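Local coordinates for protein gp18 (Listeria monocytogenes EGD-e, PDB 3GS9), which probably serves as a structural component of the phage tail, as a member of the prophage endopeptidase tail family, at residues 93-97 with 149-155; 269-273 with 330-334. One frame throughout, in Å; residues are numbered along the deposited sequence. Where two conformers were deposited one is given.

Contact 1: residues 93-97 with 149-155; sequences YYTCQ and NYLTLID
Residues 93-97, part of a 3-10 run in the loop between strands 83-90 and 100-106, pack against the N-capped start of helix 150-161, joining that loop to the helix. Asn-149 is the N-cap: its OD1 accepts from Thr-152 N at 3.0 Å, and its ND2 donates to Thr-152 OG1 at 3.0 Å. The backbones come closest where Gln-97 CA lies 5.1 Å from Leu-151 CA. Leu-151 (t, p) is the main bump, filling a hollow lined by the Tyr-93 and Tyr-94 rings and Cys-96. Its CD1 lies 3.6 Å from Tyr-93 CE2, and its CD2 meets the edge of the Tyr-94 ring at CD1 (3.8 Å). Cys-96 has chi1 in p, setting SG 3.7 Å from Leu-151 CB and 4.3 Å from Ile-154 CD1, while its CB is 4.0 Å from Tyr-150 CB. The Tyr-150 ring leads away, and its OH hydrogen-bonds to Asp-122 O. Tyr-93 (t) extends its ring toward the helix, its OH 3.4 Å from both Leu-151 CD1 and Ile-154 CG2, and joins Ile-154 on Leu-172 of strand 171-173. The fit is mostly apolar, with no direct hydrogen bond between the segments. One water bridges them, 2.9 Å from Tyr-93 OH and donating to Asp-155 OD1 at 2.6 Å.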
loop_
_atom_site.group_PDB
_atom_site.type_symbol
_atom_site.label_atom_id
_atom_site.label_comp_id
_atom_site.label_asym_id
_atom_site.label_seq_id
_atom_site.Cartn_x
_atom_site.Cartn_y
_atom_site.Cartn_z
ATOM N N TYR A 93 18.492 -20.240 -2.747
ATOM C CA TYR A 93 18.650 -19.351 -1.583
ATOM C C TYR A 93 17.309 -19.021 -0.953
ATOM O O TYR A 93 17.163 -19.074 0.263
ATOM C CB TYR A 93 19.329 -18.075 -2.013
ATOM C CG TYR A 93 19.319 -16.987 -0.959
ATOM C CD1 TYR A 93 19.989 -17.173 0.252
ATOM C CD2 TYR A 93 18.696 -15.779 -1.195
ATOM C CE1 TYR A 93 19.978 -16.189 1.232
ATOM C CE2 TYR A 93 18.708 -14.774 -0.237
ATOM C CZ TYR A 93 19.362 -14.994 0.974
ATOM O OH TYR A 93 19.390 -13.989 1.920
ATOM N N TYR A 94 16.334 -18.698 -1.792
ATOM C CA TYR A 94 15.012 -18.215 -1.313
ATOM C C TYR A 94 14.201 -19.258 -0.559
ATOM O O TYR A 94 13.270 -18.921 0.183
ATOM C CB TYR A 94 14.218 -17.582 -2.443
ATOM C CG TYR A 94 14.855 -16.294 -2.830
ATOM C CD1 TYR A 94 14.739 -15.198 -2.026
ATOM C CD2 TYR A 94 15.694 -16.220 -3.926
ATOM C CE1 TYR A 94 15.369 -14.003 -2.320
ATOM C CE2 TYR A 94 16.342 -15.018 -4.254
ATOM C CZ TYR A 94 16.167 -13.922 -3.439
ATOM O OH TYR A 94 16.765 -12.720 -3.690
ATOM N N THR A 95 14.594 -20.538 -0.693
ATOM C CA THR A 95 13.965 -21.584 0.106
ATOM C C THR A 95 14.280 -21.523 1.606
ATOM O O THR A 95 13.661 -22.235 2.361
ATOM C CB THR A 95 14.262 -23.039 -0.424
ATOM O OG1 THR A 95 15.635 -23.401 -0.193
ATOM C CG2 THR A 95 13.877 -23.151 -1.912
ATOM N N CYS A 96 15.247 -20.698 2.018
ATOM C CA CYS A 96 15.520 -20.506 3.451
ATOM C C CYS A 96 14.323 -19.940 4.215
ATOM O O CYS A 96 14.236 -20.037 5.457
ATOM C CB CYS A 96 16.787 -19.658 3.697
ATOM S SG CYS A 96 16.716 -17.926 3.397
ATOM N N GLN A 97 13.403 -19.330 3.482
ATOM C CA GLN A 97 12.195 -18.826 4.093
ATOM C C GLN A 97 11.301 -19.930 4.684
ATOM O O GLN A 97 10.424 -19.629 5.529
ATOM C CB GLN A 97 11.402 -17.998 3.091
ATOM C CG GLN A 97 10.485 -17.020 3.771
ATOM C CD GLN A 97 9.268 -16.711 2.970
ATOM O OE1 GLN A 97 9.224 -16.957 1.765
ATOM N NE2 GLN A 97 8.241 -16.177 3.640
ATOM N N ASN A 149 11.356 -15.957 10.100
ATOM C CA ASN A 149 11.872 -16.887 9.110
ATOM C C ASN A 149 13.311 -16.511 8.756
ATOM O O ASN A 149 13.729 -15.372 8.949
ATOM C CB ASN A 149 10.992 -16.979 7.867
ATOM C CG ASN A 149 11.058 -15.758 7.038
ATOM O OD1 ASN A 149 12.036 -15.554 6.315
ATOM N ND2 ASN A 149 10.057 -14.876 7.186
ATOM N N TYR A 150 14.041 -17.465 8.201
ATOM C CA TYR A 150 15.483 -17.265 8.002
ATOM C C TYR A 150 15.800 -16.125 7.046
ATOM O O TYR A 150 16.800 -15.414 7.226
ATOM C CB TYR A 150 16.165 -18.543 7.507
ATOM C CG TYR A 150 16.162 -19.736 8.461
ATOM C CD1 TYR A 150 15.768 -19.622 9.799
ATOM C CD2 TYR A 150 16.628 -20.959 8.016
ATOM C CE1 TYR A 150 15.788 -20.722 10.652
ATOM C CE2 TYR A 150 16.683 -22.069 8.865
ATOM C CZ TYR A 150 16.259 -21.949 10.168
ATOM O OH TYR A 150 16.296 -23.071 10.983
ATOM N N LEU A 151 14.997 -15.961 5.994
ATOM C CA LEU A 151 15.273 -14.912 5.021
ATOM C C LEU A 151 15.089 -13.516 5.654
ATOM O O LEU A 151 15.910 -12.625 5.467
ATOM C CB LEU A 151 14.342 -15.077 3.813
ATOM C CG LEU A 151 14.560 -14.136 2.638
ATOM C CD1 LEU A 151 15.973 -14.205 2.102
ATOM C CD2 LEU A 151 13.590 -14.491 1.532
ATOM N N THR A 152 13.985 -13.331 6.381
ATOM C CA THR A 152 13.716 -12.046 7.042
ATOM C C THR A 152 14.829 -11.684 8.037
ATOM O O THR A 152 15.292 -10.524 8.095
ATOM C CB THR A 152 12.352 -12.066 7.734
ATOM O OG1 THR A 152 11.362 -12.238 6.723
ATOM C CG2 THR A 152 12.141 -10.765 8.513
ATOM N N LEU A 153 15.308 -12.700 8.761
ATOM C CA LEU A 153 16.379 -12.514 9.725
ATOM C C LEU A 153 17.674 -12.111 9.012
ATOM O O LEU A 153 18.357 -11.174 9.439
ATOM C CB LEU A 153 16.558 -13.774 10.603
ATOM C CG LEU A 153 15.416 -14.093 11.603
ATOM C CD1 LEU A 153 15.787 -15.361 12.383
ATOM C CD2 LEU A 153 15.112 -12.890 12.519
ATOM N N ILE A 154 18.018 -12.823 7.932
ATOM C CA ILE A 154 19.194 -12.477 7.142
ATOM C C ILE A 154 19.080 -11.029 6.654
ATOM O O ILE A 154 20.009 -10.233 6.767
ATOM C CB ILE A 154 19.367 -13.440 5.976
ATOM C CG1 ILE A 154 19.832 -14.800 6.488
ATOM C CG2 ILE A 154 20.352 -12.876 4.938
ATOM C CD1 ILE A 154 19.939 -15.873 5.421
ATOM N N ASP A 155 17.919 -10.671 6.123
ATOM C CA ASP A 155 17.729 -9.303 5.630
ATOM C C ASP A 155 17.954 -8.266 6.714
ATOM O O ASP A 155 18.530 -7.193 6.453
ATOM C CB ASP A 155 16.350 -9.171 4.996
ATOM C CG ASP A 155 16.260 -9.876 3.656
ATOM O OD1 ASP A 155 17.300 -10.234 3.139
ATOM O OD2 ASP A 155 15.163 -10.035 3.107
HETATM O O HOH W 1 18.469 -11.399 1.096
#

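Contact 2: residues 269-273 with 330-334; sequences ATTGS and IMAQL
Extended strand 269-273 runs beneath the last turn of helix 327-334; the axes of the two segments approach to 7.9 Å and cross at -59°. Thr-271 CA faces Gln-333 CA at 6.3 Å, and Gly-272 CA faces Leu-334 CA at 6.7 Å. Gln-333, m then t with chi3 near -87°, reaches down to the strand with both ends of its amide: NE2 donates to Ala-269 O (3.0 Å), and OE1 accepts from Thr-271 OG1 (2.8 Å). Thr-271 (m) points its CB at the helix, so its methyl CG2 touches both Ile-330 CG2 (3.8 Å) and Leu-334 CG (3.6 Å). Farther along, Leu-334 CD2 comes within 3.3 Å of Ser-273 OG. This is helix-on-sheet packing with a buried polar centre, extended by Asp-200 at Gln-333 NE2, Asn-323 at Gln-333 OE1 and Ser-321 at Thr-271 OG1. Within the mixed sheet, strand 269-274 lies antiparallel between strands 197-202 and 318-321, and the helix lies across this part of one face.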
loop_
_atom_site.group_PDB
_atom_site.type_symbol
_atom_site.label_atom_id
_atom_site.label_comp_id
_atom_site.label_asym_id
_atom_site.label_seq_id
_atom_site.Cartn_x
_atom_site.Cartn_y
_atom_site.Cartn_z
ATOM N N ALA A 269 19.778 11.064 -7.457
ATOM C CA ALA A 269 19.357 9.673 -7.544
ATOM C C ALA A 269 19.328 9.315 -9.032
ATOM O O ALA A 269 18.552 9.870 -9.795
ATOM C CB ALA A 269 17.986 9.491 -6.868
ATOM N N THR A 270 20.167 8.352 -9.412
ATOM C CA THR A 270 20.465 8.048 -10.819
ATOM C C THR A 270 20.321 6.557 -11.025
ATOM O O THR A 270 21.046 5.749 -10.379
ATOM C CB THR A 270 21.920 8.476 -11.164
ATOM O OG1 THR A 270 22.054 9.883 -10.912
ATOM C CG2 THR A 270 22.275 8.164 -12.614
ATOM N N THR A 271 19.366 6.199 -11.876
ATOM C CA THR A 271 19.050 4.804 -12.169
ATOM C C THR A 271 18.834 4.656 -13.651
ATOM O O THR A 271 18.058 5.395 -14.240
ATOM C CB THR A 271 17.765 4.337 -11.442
ATOM O OG1 THR A 271 17.959 4.427 -10.023
ATOM C CG2 THR A 271 17.399 2.888 -11.843
ATOM N N GLY A 272 19.514 3.694 -14.233
ATOM C CA GLY A 272 19.451 3.497 -15.664
ATOM C C GLY A 272 19.603 2.064 -16.099
ATOM O O GLY A 272 20.116 1.215 -15.354
ATOM N N SER A 273 19.179 1.834 -17.329
ATOM C CA SER A 273 19.321 0.538 -17.977
ATOM C C SER A 273 20.348 0.689 -19.080
ATOM O O SER A 273 20.215 1.541 -19.955
ATOM C CB SER A 273 17.986 0.100 -18.562
ATOM O OG SER A 273 16.978 0.032 -17.566
ATOM N N ILE A 330 14.001 2.619 -6.784
ATOM C CA ILE A 330 14.745 2.289 -8.003
ATOM C C ILE A 330 13.793 1.886 -9.138
ATOM O O ILE A 330 13.945 2.354 -10.267
ATOM C CB ILE A 330 15.826 1.194 -7.756
ATOM C CG1 ILE A 330 17.000 1.806 -6.976
ATOM C CG2 ILE A 330 16.296 0.570 -9.098
ATOM C CD1 ILE A 330 18.091 0.790 -6.491
HETATM N N MSE A 331 12.804 1.045 -8.838
HETATM C CA MSE A 331 11.838 0.615 -9.862
HETATM C C MSE A 331 10.971 1.784 -10.384
HETATM O O MSE A 331 10.660 1.843 -11.572
HETATM C CB MSE A 331 10.949 -0.512 -9.327
HETATM C CG MSE A 331 11.707 -1.786 -8.949
HETATM SE SE MSE A 331 10.504 -3.237 -8.303
HETATM C CE MSE A 331 9.501 -2.332 -6.887
ATOM N N ALA A 332 10.599 2.706 -9.497
ATOM C CA ALA A 332 9.871 3.931 -9.886
ATOM C C ALA A 332 10.637 4.698 -10.963
ATOM O O ALA A 332 10.075 5.080 -11.995
ATOM C CB ALA A 332 9.632 4.827 -8.672
ATOM N N GLN A 333 11.930 4.904 -10.715
ATOM C CA GLN A 333 12.836 5.550 -11.689
ATOM C C GLN A 333 12.902 4.794 -13.009
ATOM O O GLN A 333 12.813 5.407 -14.075
ATOM C CB GLN A 333 14.241 5.677 -11.102
ATOM C CG GLN A 333 14.332 6.709 -9.975
ATOM C CD GLN A 333 15.760 7.183 -9.742
ATOM O OE1 GLN A 333 16.530 6.567 -8.979
ATOM N NE2 GLN A 333 16.108 8.312 -10.374
ATOM N N LEU A 334 13.051 3.471 -12.943
ATOM C CA LEU A 334 13.026 2.638 -14.167
ATOM C C LEU A 334 11.670 2.650 -14.888
ATOM O O LEU A 334 11.620 2.512 -16.102
ATOM C CB LEU A 334 13.413 1.194 -13.862
ATOM C CG LEU A 334 14.887 0.982 -13.520
ATOM C CD1 LEU A 334 15.054 -0.398 -12.918
ATOM C CD2 LEU A 334 15.787 1.185 -14.767
#

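Overall arrangement
From the N terminus the chain first builds the antiparallel sheet of strands 7-9 to 83-90, then enters segment 93-97. Contact 1 closes a loop of 51 residues, which includes helix 111-118, and joins the segment that follows this sheet to helix 150-161. Contact 2 opens only later, at strand 269-274, and closes 56 residues on, once strands 287-292, 297-305 and 318-321 have been laid down; it ties the C-terminal helix 327-334 to the later mixed sheet. The two loops are therefore in series, neither nested nor crossed. The centres of contacts 1 and 2 are about 26 Å apart, on opposite sides of the chain's centre.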